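Local structure of peptide methionine sulfoxide reductase msrA/msrB (Neisseria meningitidis, 3BQG) at residues A[19-22]-A[28-31]; A[56-61]-A[133-138]. The protein probably reduces methionine sulfoxide in peptides and proteins back to methionine, working through a redox-active cysteine. The protein carries 1 engineered substitution. All blocks are in the same frame, centred on the assembly; numbering follows the deposited sequence.

Contact 1: residues A[19-22]-A[28-31]; sequences YFQR and DAVS
Gln21 on helix 14-21 leans against Ala29 of strand 26-34 in a split β-α-β unit: helix 14-21 connects strands 3-10 and 26-34, which run parallel with the antiparallel strand 54-62 between them. At the root of the Gln21 side chain, CB stays about 5.0 Å from Ala29 CB. With CG opposite the carbonyl carbon (chi1 -78°), on the side of the backbone N, that atom comes to 3.9 Å from Ala29 CB. The bend at chi2 (-76°) then turns CD and the amide to the strand, CD lying almost as near to the same methyl, at 4.0 Å. CD, OE1 and NE2 of Gln21 are each 4.1 Å from Ala29 N, so the amide sits loosely over the strand backbone without hydrogen-bonding to it. Ala29 CB also faces Phe20 CB, more loosely, while the Phe20 ring turns away to pack on Ile71 and Tyr74 of helix 68-78 and on Val59. Next to Ala29, the Asp28 carboxylate curls over the following peptide, where OD2 accepts a weak, bent bond from Ala29 N at 2.9 Å and 125°.

Contact 2: residues A[56-61]-A[133-138]; sequences TVKVTY and KNFYDA
Phe135 and Lys58 make the main apolar contact between segments 56-61 and 133-138. The methylene CB of Lys58 lies 3.8 Å from Phe135 CZ and 4.1 Å from CE2, so it meets the far end of the ring. Its distance of 4.3 Å from the ring centroid, 28° off the ring normal, makes this an off-centre CH-pi contact. The ring gets there because Phe135 CG stands anti to the backbone N (chi1 -179°), stretching the side chain out from its strand. Thr56 adds its CB, 4.1 Å from Phe135 CE1.

A polar atom meets the same ring at its rim. Thr56 O lies in the ring plane, 3.9 Å from Phe135 CE1, while the hydroxyl OG1 of Thr56 is engaged with the carbonyl of Ala54.

In the mixed β-sheet of the α/β MsrA domain, strands 54-62 and 135-137 are not neighbours; strand 26-34 runs between them and is hydrogen-bonded to both. Phe135 therefore reaches over an intervening strand, on the face of the sheet opposite helix 14-21; Val57 and Val59 point the other way, into that helix. On its own face the Phe135 ring also meets Tyr7 of strand 3-10, the planes inclined at about 60°.

Charge enters only at longer range. Lys58 leaves its backbone extended and then bends at chi3 and chi4, carrying the ammonium away from the ring, and NZ ends 6.0 Å from Asp137 OD1, where any attraction to the carboxylate would be weak.

In the fold
Both contacts centre on one sheet, their centres about 10 Å apart, but they work on its two faces. On the helix face, contact 1 pairs buried Phe20 and Ala29 with the partly exposed Gln21 and Asp28; contact 2, near the edge strand 135-137, sets buried Thr56 beside the partly exposed Phe135 and Lys58. Strand 26-34 is a packing surface in one and the spacer in the other. Backbone bonds knit them together: Val30 O lies 2.7 Å from Lys58 N, and Ser31 O lies 2.8 Å from Ala138 N, both probable hydrogen bonds. Under the helix the packing is of amide and methyl, without a ring; by the edge strand it is ring packing with a carbonyl at the rim.

Contact 1: residues A[19-22]-A[28-31]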
ATOM      1  N   TYR A  19      -7.971  -4.236  -4.043  1.00 18.34           N
ATOM      2  CA  TYR A  19      -7.393  -3.930  -5.343  1.00 18.53           C
ATOM      3  C   TYR A  19      -6.264  -4.898  -5.723  1.00 18.00           C
ATOM      4  O   TYR A  19      -6.285  -5.482  -6.804  1.00 17.18           O
ATOM      5  CB  TYR A  19      -6.875  -2.484  -5.324  1.00 18.77           C
ATOM      6  CG  TYR A  19      -6.090  -2.052  -6.538  1.00 19.94           C
ATOM      7  CD1 TYR A  19      -6.719  -1.803  -7.759  1.00 20.46           C
ATOM      8  CD2 TYR A  19      -4.712  -1.858  -6.455  1.00 20.04           C
ATOM      9  CE1 TYR A  19      -5.989  -1.366  -8.867  1.00 18.05           C
ATOM     10  CE2 TYR A  19      -3.980  -1.424  -7.551  1.00 19.13           C
ATOM     11  CZ  TYR A  19      -4.620  -1.180  -8.752  1.00 19.07           C
ATOM     12  OH  TYR A  19      -3.883  -0.735  -9.827  1.00 18.77           O
ATOM     13  N   PHE A  20      -5.283  -5.078  -4.842  1.00 19.30           N
ATOM     14  CA  PHE A  20      -4.165  -5.964  -5.160  1.00 22.43           C
ATOM     15  C   PHE A  20      -4.517  -7.451  -5.259  1.00 24.74           C
ATOM     16  O   PHE A  20      -3.848  -8.199  -5.968  1.00 25.68           O
ATOM     17  CB  PHE A  20      -3.011  -5.742  -4.170  1.00 20.38           C
ATOM     18  CG  PHE A  20      -2.056  -4.667  -4.611  1.00 19.75           C
ATOM     19  CD1 PHE A  20      -1.025  -4.958  -5.499  1.00 17.69           C
ATOM     20  CD2 PHE A  20      -2.245  -3.348  -4.214  1.00 18.50           C
ATOM     21  CE1 PHE A  20      -0.198  -3.948  -5.999  1.00 21.61           C
ATOM     22  CE2 PHE A  20      -1.428  -2.326  -4.707  1.00 19.53           C
ATOM     23  CZ  PHE A  20      -0.397  -2.628  -5.603  1.00 18.64           C
ATOM     24  N   GLN A  21      -5.571  -7.876  -4.570  1.00 27.11           N
ATOM     25  CA  GLN A  21      -5.991  -9.275  -4.619  1.00 30.10           C
ATOM     26  C   GLN A  21      -6.506  -9.673  -6.002  1.00 31.68           C
ATOM     27  O   GLN A  21      -6.393 -10.833  -6.398  1.00 33.14           O
ATOM     28  CB  GLN A  21      -7.078  -9.544  -3.571  1.00 30.73           C
ATOM     29  CG  GLN A  21      -6.550  -9.694  -2.153  1.00 33.23           C
ATOM     30  CD  GLN A  21      -5.883 -11.041  -1.915  1.00 35.69           C
ATOM     31  OE1 GLN A  21      -5.107 -11.519  -2.742  1.00 39.20           O
ATOM     32  NE2 GLN A  21      -6.179 -11.654  -0.777  1.00 38.70           N
ATOM     33  N   ARG A  22      -7.067  -8.715  -6.737  1.00 32.87           N
ATOM     34  CA  ARG A  22      -7.597  -8.990  -8.074  1.00 33.08           C
ATOM     35  C   ARG A  22      -6.530  -9.142  -9.152  1.00 31.85           C
ATOM     36  O   ARG A  22      -6.831  -9.555 -10.271  1.00 34.35           O
ATOM     37  CB  ARG A  22      -8.565  -7.880  -8.509  1.00 34.94           C
ATOM     38  CG  ARG A  22      -9.909  -7.892  -7.803  1.00 38.66           C
ATOM     39  CD  ARG A  22     -10.847  -6.813  -8.347  1.00 41.09           C
ATOM     40  NE  ARG A  22     -11.111  -6.968  -9.777  1.00 44.14           N
ATOM     41  CZ  ARG A  22     -12.326  -6.958 -10.316  1.00 45.76           C
ATOM     42  NH1 ARG A  22     -12.476  -7.103 -11.626  1.00 46.75           N
ATOM     43  NH2 ARG A  22     -13.395  -6.812  -9.545  1.00 47.79           N
ATOM     44  N   ASP A  28      -0.913 -13.012  -2.247  1.00 22.35           N
ATOM     45  CA  ASP A  28      -1.443 -12.655  -0.935  1.00 21.56           C
ATOM     46  C   ASP A  28      -1.345 -11.146  -0.713  1.00 21.18           C
ATOM     47  O   ASP A  28      -0.452 -10.487  -1.241  1.00 21.94           O
ATOM     48  CB  ASP A  28      -0.670 -13.386   0.169  1.00 24.77           C
ATOM     49  CG  ASP A  28      -1.429 -13.436   1.493  1.00 27.41           C
ATOM     50  OD1 ASP A  28      -0.808 -13.796   2.515  1.00 31.82           O
ATOM     51  OD2 ASP A  28      -2.642 -13.133   1.519  1.00 29.31           O
ATOM     52  N   ALA A  29      -2.281 -10.609   0.062  1.00 20.53           N
ATOM     53  CA  ALA A  29      -2.310  -9.189   0.396  1.00 19.67           C
ATOM     54  C   ALA A  29      -2.887  -9.098   1.799  1.00 19.43           C
ATOM     55  O   ALA A  29      -4.070  -9.377   2.015  1.00 21.22           O
ATOM     56  CB  ALA A  29      -3.178  -8.415  -0.597  1.00 17.93           C
ATOM     57  N   VAL A  30      -2.036  -8.720   2.750  1.00 19.25           N
ATOM     58  CA  VAL A  30      -2.417  -8.614   4.154  1.00 19.35           C
ATOM     59  C   VAL A  30      -2.408  -7.169   4.655  1.00 18.51           C
ATOM     60  O   VAL A  30      -1.400  -6.478   4.555  1.00 18.57           O
ATOM     61  CB  VAL A  30      -1.451  -9.445   5.034  1.00 18.59           C
ATOM     62  CG1 VAL A  30      -1.794  -9.276   6.507  1.00 16.65           C
ATOM     63  CG2 VAL A  30      -1.529 -10.914   4.634  1.00 19.72           C
ATOM     64  N   SER A  31      -3.538  -6.722   5.190  1.00 17.69           N
ATOM     65  CA  SER A  31      -3.637  -5.365   5.715  1.00 17.91           C
ATOM     66  C   SER A  31      -3.031  -5.312   7.113  1.00 16.17           C
ATOM     67  O   SER A  31      -3.168  -6.251   7.902  1.00 16.37           O
ATOM     68  CB  SER A  31      -5.100  -4.905   5.762  1.00 17.95           C
ATOM     69  OG  SER A  31      -5.601  -4.663   4.460  1.00 18.63           O
TER

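Contact 2: residues A[56-61]-A[133-138]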
ATOM      1  N   THR A  56      -1.173  -0.058   6.007  1.00 14.50           N
ATOM      2  CA  THR A  56      -0.347  -0.627   4.955  1.00 15.10           C
ATOM      3  C   THR A  56      -0.824  -2.002   4.516  1.00 15.76           C
ATOM      4  O   THR A  56      -1.472  -2.720   5.277  1.00 16.10           O
ATOM      5  CB  THR A  56       1.118  -0.740   5.475  1.00 15.24           C
ATOM      6  OG1 THR A  56       1.567   0.554   5.908  1.00 15.10           O
ATOM      7  CG2 THR A  56       2.049  -1.274   4.401  1.00 14.89           C
ATOM      8  N   VAL A  57      -0.507  -2.358   3.278  1.00 15.30           N
ATOM      9  CA  VAL A  57      -0.874  -3.658   2.746  1.00 15.23           C
ATOM     10  C   VAL A  57       0.414  -4.378   2.371  1.00 15.50           C
ATOM     11  O   VAL A  57       1.182  -3.894   1.540  1.00 14.08           O
ATOM     12  CB  VAL A  57      -1.766  -3.537   1.489  1.00 14.88           C
ATOM     13  CG1 VAL A  57      -2.039  -4.916   0.914  1.00 16.46           C
ATOM     14  CG2 VAL A  57      -3.082  -2.853   1.841  1.00 13.50           C
ATOM     15  N   LYS A  58       0.660  -5.518   3.015  1.00 16.79           N
ATOM     16  CA  LYS A  58       1.843  -6.323   2.733  1.00 17.84           C
ATOM     17  C   LYS A  58       1.485  -7.164   1.510  1.00 16.82           C
ATOM     18  O   LYS A  58       0.646  -8.060   1.593  1.00 16.50           O
ATOM     19  CB  LYS A  58       2.163  -7.230   3.929  1.00 18.71           C
ATOM     20  CG  LYS A  58       3.326  -8.198   3.711  1.00 21.13           C
ATOM     21  CD  LYS A  58       3.616  -9.020   4.970  1.00 23.45           C
ATOM     22  CE  LYS A  58       2.526 -10.045   5.267  1.00 27.84           C
ATOM     23  NZ  LYS A  58       2.566 -11.240   4.355  1.00 31.66           N
ATOM     24  N   VAL A  59       2.118  -6.870   0.380  1.00 17.63           N
ATOM     25  CA  VAL A  59       1.838  -7.579  -0.862  1.00 17.18           C
ATOM     26  C   VAL A  59       2.886  -8.625  -1.208  1.00 18.19           C
ATOM     27  O   VAL A  59       4.068  -8.316  -1.319  1.00 18.04           O
ATOM     28  CB  VAL A  59       1.736  -6.592  -2.051  1.00 16.87           C
ATOM     29  CG1 VAL A  59       1.420  -7.350  -3.342  1.00 16.40           C
ATOM     30  CG2 VAL A  59       0.663  -5.545  -1.763  1.00 16.01           C
ATOM     31  N   THR A  60       2.437  -9.865  -1.376  1.00 19.19           N
ATOM     32  CA  THR A  60       3.315 -10.968  -1.743  1.00 19.18           C
ATOM     33  C   THR A  60       2.971 -11.313  -3.185  1.00 19.60           C
ATOM     34  O   THR A  60       1.817 -11.594  -3.504  1.00 18.95           O
ATOM     35  CB  THR A  60       3.081 -12.205  -0.850  1.00 21.06           C
ATOM     36  OG1 THR A  60       3.372 -11.868   0.514  1.00 20.86           O
ATOM     37  CG2 THR A  60       3.976 -13.364  -1.286  1.00 19.24           C
ATOM     38  N   TYR A  61       3.969 -11.281  -4.057  1.00 19.46           N
ATOM     39  CA  TYR A  61       3.730 -11.568  -5.462  1.00 20.84           C
ATOM     40  C   TYR A  61       4.655 -12.633  -6.033  1.00 22.64           C
ATOM     41  O   TYR A  61       5.697 -12.950  -5.460  1.00 22.60           O
ATOM     42  CB  TYR A  61       3.848 -10.272  -6.280  1.00 19.96           C
ATOM     43  CG  TYR A  61       5.174  -9.552  -6.127  1.00 18.84           C
ATOM     44  CD1 TYR A  61       6.181  -9.679  -7.093  1.00 19.50           C
ATOM     45  CD2 TYR A  61       5.426  -8.751  -5.014  1.00 17.37           C
ATOM     46  CE1 TYR A  61       7.406  -9.021  -6.949  1.00 17.46           C
ATOM     47  CE2 TYR A  61       6.644  -8.091  -4.860  1.00 15.86           C
ATOM     48  CZ  TYR A  61       7.632  -8.229  -5.831  1.00 18.70           C
ATOM     49  OH  TYR A  61       8.835  -7.571  -5.671  1.00 16.75           O
ATOM     50  N   LYS A 133      10.203  -0.610   9.122  1.00 18.40           N
ATOM     51  CA  LYS A 133      10.699  -0.642  10.493  1.00 18.51           C
ATOM     52  C   LYS A 133       9.907  -1.652  11.314  1.00 18.34           C
ATOM     53  O   LYS A 133      10.468  -2.400  12.115  1.00 18.99           O
ATOM     54  CB  LYS A 133      10.582   0.745  11.117  1.00 21.40           C
ATOM     55  CG  LYS A 133      11.525   1.794  10.522  1.00 24.05           C
ATOM     56  CD  LYS A 133      11.080   3.207  10.866  1.00 27.04           C
ATOM     57  CE  LYS A 133      10.595   3.341  12.315  1.00 31.56           C
ATOM     58  NZ  LYS A 133       9.240   2.724  12.544  1.00 32.50           N
ATOM     59  N   ASN A 134       8.596  -1.666  11.104  1.00 17.07           N
ATOM     60  CA  ASN A 134       7.724  -2.598  11.794  1.00 17.07           C
ATOM     61  C   ASN A 134       6.403  -2.765  11.050  1.00 18.41           C
ATOM     62  O   ASN A 134       5.912  -1.827  10.413  1.00 18.43           O
ATOM     63  CB  ASN A 134       7.483  -2.129  13.240  1.00 15.06           C
ATOM     64  CG  ASN A 134       6.899  -0.733  13.321  1.00 17.97           C
ATOM     65  OD1 ASN A 134       5.690  -0.540  13.198  1.00 17.60           O
ATOM     66  ND2 ASN A 134       7.761   0.255  13.521  1.00 17.24           N
ATOM     67  N   PHE A 135       5.856  -3.978  11.099  1.00 16.90           N
ATOM     68  CA  PHE A 135       4.576  -4.266  10.471  1.00 17.78           C
ATOM     69  C   PHE A 135       3.821  -5.244  11.348  1.00 18.31           C
ATOM     70  O   PHE A 135       4.378  -6.252  11.782  1.00 18.40           O
ATOM     71  CB  PHE A 135       4.734  -4.890   9.083  1.00 15.86           C
ATOM     72  CG  PHE A 135       3.418  -5.175   8.404  1.00 16.72           C
ATOM     73  CD1 PHE A 135       2.739  -4.172   7.722  1.00 16.63           C
ATOM     74  CD2 PHE A 135       2.835  -6.438   8.492  1.00 17.65           C
ATOM     75  CE1 PHE A 135       1.499  -4.418   7.131  1.00 17.11           C
ATOM     76  CE2 PHE A 135       1.595  -6.703   7.909  1.00 17.04           C
ATOM     77  CZ  PHE A 135       0.922  -5.690   7.226  1.00 18.46           C
ATOM     78  N   TYR A 136       2.551  -4.940  11.594  1.00 19.18           N
ATOM     79  CA  TYR A 136       1.687  -5.784  12.415  1.00 20.59           C
ATOM     80  C   TYR A 136       0.350  -5.972  11.699  1.00 21.31           C
ATOM     81  O   TYR A 136      -0.288  -4.993  11.304  1.00 19.93           O
ATOM     82  CB  TYR A 136       1.472  -5.114  13.773  1.00 23.09           C
ATOM     83  CG  TYR A 136       2.773  -4.794  14.478  1.00 27.51           C
ATOM     84  CD1 TYR A 136       3.485  -5.784  15.159  1.00 29.79           C
ATOM     85  CD2 TYR A 136       3.328  -3.514  14.410  1.00 29.90           C
ATOM     86  CE1 TYR A 136       4.718  -5.509  15.748  1.00 32.21           C
ATOM     87  CE2 TYR A 136       4.562  -3.229  14.999  1.00 31.19           C
ATOM     88  CZ  TYR A 136       5.250  -4.231  15.663  1.00 31.62           C
ATOM     89  OH  TYR A 136       6.472  -3.956  16.241  1.00 36.84           O
ATOM     90  N   ASP A 137      -0.059  -7.228  11.524  1.00 21.90           N
ATOM     91  CA  ASP A 137      -1.325  -7.561  10.854  1.00 22.58           C
ATOM     92  C   ASP A 137      -2.527  -6.908  11.530  1.00 20.72           C
ATOM     93  O   ASP A 137      -2.591  -6.838  12.756  1.00 20.87           O
ATOM     94  CB  ASP A 137      -1.571  -9.074  10.876  1.00 24.20           C
ATOM     95  CG  ASP A 137      -0.555  -9.855  10.079  1.00 25.25           C
ATOM     96  OD1 ASP A 137       0.436  -9.266   9.604  1.00 26.64           O
ATOM     97  OD2 ASP A 137      -0.756 -11.079   9.936  1.00 26.98           O
ATOM     98  N   ALA A 138      -3.485  -6.452  10.727  1.00 18.60           N
ATOM     99  CA  ALA A 138      -4.699  -5.847  11.261  1.00 18.37           C
ATOM    100  C   ALA A 138      -5.590  -6.992  11.738  1.00 19.70           C
ATOM    101  O   ALA A 138      -5.364  -8.149  11.377  1.00 16.95           O
ATOM    102  CB  ALA A 138      -5.411  -5.054  10.183  1.00 18.18           C
TER